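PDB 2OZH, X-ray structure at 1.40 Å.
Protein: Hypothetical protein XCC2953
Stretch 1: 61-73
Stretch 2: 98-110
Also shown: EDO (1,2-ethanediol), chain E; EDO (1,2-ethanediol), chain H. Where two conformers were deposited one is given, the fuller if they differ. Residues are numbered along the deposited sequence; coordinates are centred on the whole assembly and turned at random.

Stretch 1, residues 61-73: RVISDYATFAYLG
Stretch 2 (98-110) PDLQGLRRFSLAT

Where the parallel pairing of the two stretches gives out, at its C-terminal end, a water takes over: water 3 donates to Leu72 O (2.6 Å) and accepts from Ala109 N (3.0 Å), continuing the ladder one step beyond its last direct rung.

Stretch 1 is a hairpin: strand 61-64 runs antiparallel to strand 69-73, with Tyr71 N to Ile63 O at 2.8 Å and Ile63 N to Tyr71 O at 2.9 Å. The turn between them is organised by Asp65 (chi1 66°, p), whose OD1 accepts from Thr68 N at 2.8 Å and from Phe69 N at 3.0 Å; Tyr66 within it has positive phi (58/30).

Strand 105-109 runs parallel to 69-73, their directions 24° apart. Phe69 pairs with Arg105, Ala70 with Phe106 and Tyr71 with Ser107, at CA-CA distances of 5.0, 4.7 and 4.8 Å. As parallel register requires, alternate residues of each strand supply the bonds: Arg105 N to Thr68 O, 3.3 Å; Ala70 N to Arg105 O, 3.0 Å; Ser107 N to Ala70 O, 2.8 Å; Leu72 N to Ser107 O, 3.0 Å. The last two are nearly straight (164° and 166°).

Ala70 and Phe106 share one sheet face. Phe106 (chi1 -153°, chi2 -36°) lays its ring over the methyl, with Ala70 CB 3.6 Å from the ring centroid and 12° off the normal, a CH-pi contact. Leu103 and Leu100, both mt, extend this apolar cluster: Leu103 CD1 lies 3.6 Å from Ala70 CB, and Leu100 CD2 3.9 Å from Val62 CG1. Phe69, Tyr71, Arg105 and Ser107 occupy the opposite face, where Phe69 CE1 approaches Ser107 OG at 3.7 Å.

Before the strands, water 1 donates to Ala67 O and Gly102 O, both at 2.7 Å, joining carbonyls that cannot bond directly.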

# COMPACT_ATOMS: atom_id res chain seq x y z
N ARG A 61 -5.12 -3.23 10.17
CA ARG A 61 -5.60 -2.83 8.86
C ARG A 61 -4.53 -3.03 7.80
O ARG A 61 -3.39 -2.66 8.01
CB ARG A 61 -6.07 -1.37 8.87
CG ARG A 61 -6.76 -0.96 7.57
CD ARG A 61 -7.52 0.34 7.73
NE ARG A 61 -6.67 1.49 7.97
CZ ARG A 61 -6.18 2.27 7.03
NH1 ARG A 61 -6.34 1.98 5.75
NH2 ARG A 61 -5.54 3.37 7.36
N VAL A 62 -4.93 -3.64 6.69
CA VAL A 62 -4.02 -3.93 5.60
C VAL A 62 -4.51 -3.26 4.31
O VAL A 62 -5.67 -3.40 3.93
CB VAL A 62 -3.88 -5.46 5.41
CG1 VAL A 62 -2.98 -5.78 4.20
CG2 VAL A 62 -3.33 -6.10 6.66
N ILE A 63 -3.63 -2.55 3.62
CA ILE A 63 -3.91 -1.99 2.31
C ILE A 63 -3.10 -2.86 1.33
O ILE A 63 -1.89 -2.97 1.47
CB ILE A 63 -3.46 -0.54 2.21
CG1 ILE A 63 -4.16 0.29 3.30
CG2 ILE A 63 -3.78 0.01 0.84
CD1 ILE A 63 -3.62 1.70 3.40
N SER A 64 -3.76 -3.44 0.34
CA SER A 64 -3.09 -4.40 -0.54
C SER A 64 -3.77 -4.51 -1.87
O SER A 64 -4.96 -4.23 -1.99
CB SER A 64 -3.11 -5.76 0.14
OG SER A 64 -2.42 -6.78 -0.60
N ASP A 65 -3.02 -4.97 -2.87
CA ASP A 65 -3.59 -5.40 -4.14
C ASP A 65 -3.94 -6.89 -4.15
O ASP A 65 -4.38 -7.40 -5.17
CB ASP A 65 -2.69 -5.04 -5.31
CG ASP A 65 -1.38 -5.77 -5.30
OD1 ASP A 65 -1.10 -6.52 -4.33
OD2 ASP A 65 -0.64 -5.61 -6.30
N TYR A 66 -3.73 -7.58 -3.02
CA TYR A 66 -4.02 -9.00 -2.88
C TYR A 66 -3.27 -9.83 -3.91
O TYR A 66 -3.73 -10.91 -4.34
CB TYR A 66 -5.53 -9.28 -2.94
CG TYR A 66 -6.30 -8.31 -2.08
CD1 TYR A 66 -6.03 -8.18 -0.73
CD2 TYR A 66 -7.22 -7.44 -2.64
CE1 TYR A 66 -6.65 -7.20 0.05
CE2 TYR A 66 -7.88 -6.47 -1.87
CZ TYR A 66 -7.56 -6.35 -0.52
OH TYR A 66 -8.20 -5.40 0.26
N ALA A 67 -2.09 -9.33 -4.30
CA ALA A 67 -1.32 -9.96 -5.35
C ALA A 67 0.19 -9.80 -5.24
O ALA A 67 0.91 -10.80 -5.34
CB ALA A 67 -1.78 -9.46 -6.70
N THR A 68 0.64 -8.58 -5.02
CA THR A 68 2.06 -8.25 -5.03
C THR A 68 2.57 -7.48 -3.80
O THR A 68 3.74 -7.58 -3.49
CB THR A 68 2.48 -7.45 -6.27
OG1 THR A 68 1.97 -6.11 -6.22
CG2 THR A 68 2.08 -8.17 -7.55
N PHE A 69 1.70 -6.72 -3.14
CA PHE A 69 2.11 -5.75 -2.14
C PHE A 69 1.05 -5.61 -1.07
O PHE A 69 -0.15 -5.63 -1.37
CB PHE A 69 2.29 -4.37 -2.78
CG PHE A 69 2.59 -3.28 -1.77
CD1 PHE A 69 3.87 -3.02 -1.34
CD2 PHE A 69 1.55 -2.51 -1.25
CE1 PHE A 69 4.10 -2.04 -0.39
CE2 PHE A 69 1.79 -1.53 -0.32
CZ PHE A 69 3.07 -1.30 0.11
N ALA A 70 1.49 -5.47 0.18
CA ALA A 70 0.59 -5.08 1.27
C ALA A 70 1.32 -4.16 2.23
O ALA A 70 2.53 -4.25 2.39
CB ALA A 70 0.08 -6.29 2.04
N TYR A 71 0.52 -3.32 2.90
CA TYR A 71 0.99 -2.40 3.92
C TYR A 71 0.12 -2.59 5.16
O TYR A 71 -1.10 -2.57 5.04
CB TYR A 71 0.90 -0.94 3.42
CG TYR A 71 1.16 0.10 4.48
CD1 TYR A 71 2.44 0.36 4.94
CD2 TYR A 71 0.13 0.79 5.01
CE1 TYR A 71 2.63 1.33 5.95
CE2 TYR A 71 0.31 1.74 6.01
CZ TYR A 71 1.55 1.99 6.45
OH TYR A 71 1.70 2.94 7.49
N LEU A 72 0.73 -2.77 6.31
CA LEU A 72 0.06 -2.94 7.59
C LEU A 72 0.11 -1.66 8.37
O LEU A 72 1.15 -1.05 8.51
CB LEU A 72 0.78 -4.03 8.38
CG LEU A 72 0.27 -4.36 9.78
CD1 LEU A 72 -1.12 -5.02 9.70
CD2 LEU A 72 1.27 -5.23 10.55
N GLY A 73 -1.01 -1.30 8.97
CA GLY A 73 -1.06 -0.18 9.91
C GLY A 73 -2.26 -0.24 10.82
O GLY A 73 -3.05 -1.18 10.80
N PRO A 98 -6.04 -15.72 3.12
CA PRO A 98 -5.83 -16.27 1.79
C PRO A 98 -5.52 -15.25 0.70
O PRO A 98 -4.98 -15.62 -0.34
CB PRO A 98 -7.15 -17.00 1.48
CG PRO A 98 -8.09 -16.61 2.50
CD PRO A 98 -7.36 -16.05 3.67
N ASP A 99 -5.86 -13.99 0.92
CA ASP A 99 -5.63 -12.94 -0.10
C ASP A 99 -4.32 -12.22 0.12
O ASP A 99 -4.03 -11.27 -0.60
CB ASP A 99 -6.80 -11.96 -0.15
CG ASP A 99 -8.11 -12.64 -0.56
OD1 ASP A 99 -8.08 -13.57 -1.39
OD2 ASP A 99 -9.17 -12.25 -0.05
N LEU A 100 -3.55 -12.63 1.13
CA LEU A 100 -2.27 -12.01 1.47
C LEU A 100 -1.09 -12.97 1.40
O LEU A 100 -0.06 -12.78 2.04
CB LEU A 100 -2.33 -11.36 2.85
CG LEU A 100 -3.39 -10.30 3.07
CD1 LEU A 100 -3.34 -9.78 4.49
CD2 LEU A 100 -3.22 -9.12 2.14
N GLN A 101 -1.25 -14.01 0.59
CA GLN A 101 -0.20 -15.00 0.39
C GLN A 101 0.61 -14.71 -0.86
O GLN A 101 0.12 -14.09 -1.80
CB GLN A 101 -0.80 -16.41 0.27
CG GLN A 101 -1.64 -16.84 1.46
CD GLN A 101 -0.89 -16.73 2.75
OE1 GLN A 101 0.20 -17.31 2.90
NE2 GLN A 101 -1.41 -15.94 3.70
N GLY A 102 1.87 -15.14 -0.86
CA GLY A 102 2.70 -15.00 -2.04
C GLY A 102 3.09 -13.58 -2.42
O GLY A 102 3.46 -13.33 -3.57
N LEU A 103 3.02 -12.65 -1.48
CA LEU A 103 3.31 -11.28 -1.81
C LEU A 103 4.79 -11.04 -1.92
O LEU A 103 5.57 -11.59 -1.12
CB LEU A 103 2.74 -10.36 -0.71
CG LEU A 103 1.25 -10.45 -0.41
CD1 LEU A 103 0.88 -9.52 0.73
CD2 LEU A 103 0.41 -10.09 -1.64
N ARG A 104 5.19 -10.20 -2.85
CA ARG A 104 6.57 -9.81 -3.01
C ARG A 104 7.04 -8.96 -1.84
O ARG A 104 8.17 -9.11 -1.35
CB ARG A 104 6.72 -9.04 -4.31
CG ARG A 104 8.13 -8.87 -4.68
CD ARG A 104 8.23 -8.75 -6.17
NE ARG A 104 9.60 -8.41 -6.43
CZ ARG A 104 10.08 -7.19 -6.21
NH1 ARG A 104 9.27 -6.21 -5.80
NH2 ARG A 104 11.34 -6.95 -6.43
N ARG A 105 6.18 -8.04 -1.39
CA ARG A 105 6.54 -7.11 -0.33
C ARG A 105 5.37 -6.85 0.60
O ARG A 105 4.27 -6.52 0.13
CB ARG A 105 7.00 -5.77 -0.90
CG ARG A 105 7.77 -4.93 0.14
CD ARG A 105 8.02 -3.53 -0.31
NE ARG A 105 8.69 -3.38 -1.59
CZ ARG A 105 9.93 -2.92 -1.80
NH1 ARG A 105 10.79 -2.59 -0.84
NH2 ARG A 105 10.27 -2.77 -3.05
N PHE A 106 5.64 -6.96 1.89
CA PHE A 106 4.68 -6.59 2.94
C PHE A 106 5.45 -5.58 3.80
O PHE A 106 6.50 -5.91 4.35
CB PHE A 106 4.28 -7.82 3.75
CG PHE A 106 2.92 -7.75 4.39
CD1 PHE A 106 2.40 -6.58 4.91
CD2 PHE A 106 2.17 -8.91 4.47
CE1 PHE A 106 1.13 -6.56 5.47
CE2 PHE A 106 0.91 -8.92 5.02
CZ PHE A 106 0.40 -7.75 5.56
N SER A 107 4.94 -4.36 3.86
CA SER A 107 5.63 -3.24 4.52
C SER A 107 4.88 -2.72 5.74
O SER A 107 3.67 -2.86 5.83
CB SER A 107 5.77 -2.09 3.53
OG SER A 107 6.53 -2.48 2.38
N LEU A 108 5.62 -2.10 6.64
CA LEU A 108 5.03 -1.42 7.80
C LEU A 108 6.03 -0.38 8.31
O LEU A 108 7.20 -0.42 7.94
CB LEU A 108 4.68 -2.41 8.89
CG LEU A 108 5.79 -3.21 9.56
CD1 LEU A 108 6.53 -2.36 10.61
CD2 LEU A 108 5.20 -4.47 10.20
N ALA A 109 5.54 0.53 9.15
CA ALA A 109 6.40 1.45 9.91
C ALA A 109 6.06 1.34 11.39
O ALA A 109 4.88 1.34 11.71
CB ALA A 109 6.18 2.85 9.45
N THR A 110 7.09 1.28 12.24
CA THR A 110 6.90 1.13 13.69
C THR A 110 7.90 2.02 14.42
O THR A 110 9.07 1.99 14.12
CB THR A 110 7.03 -0.36 14.15
OG1 THR A 110 6.84 -0.44 15.58
CG2 THR A 110 8.35 -0.97 13.78
C1 EDO E . 1.31 -1.57 12.68
O1 EDO E . 0.33 -0.53 12.89
C2 EDO E . 2.61 -1.01 12.20
O2 EDO E . 3.28 -0.27 13.23
C1 EDO H . 3.44 -15.87 2.14
O1 EDO H . 2.92 -16.80 1.17
C2 EDO H . 4.92 -16.10 2.31
O2 EDO H . 5.72 -15.00 1.85
O HOH W 1 3.59 -11.27 -5.32
O HOH W 2 -0.02 -13.36 -4.52
O HOH W 3 2.61 0.91 9.44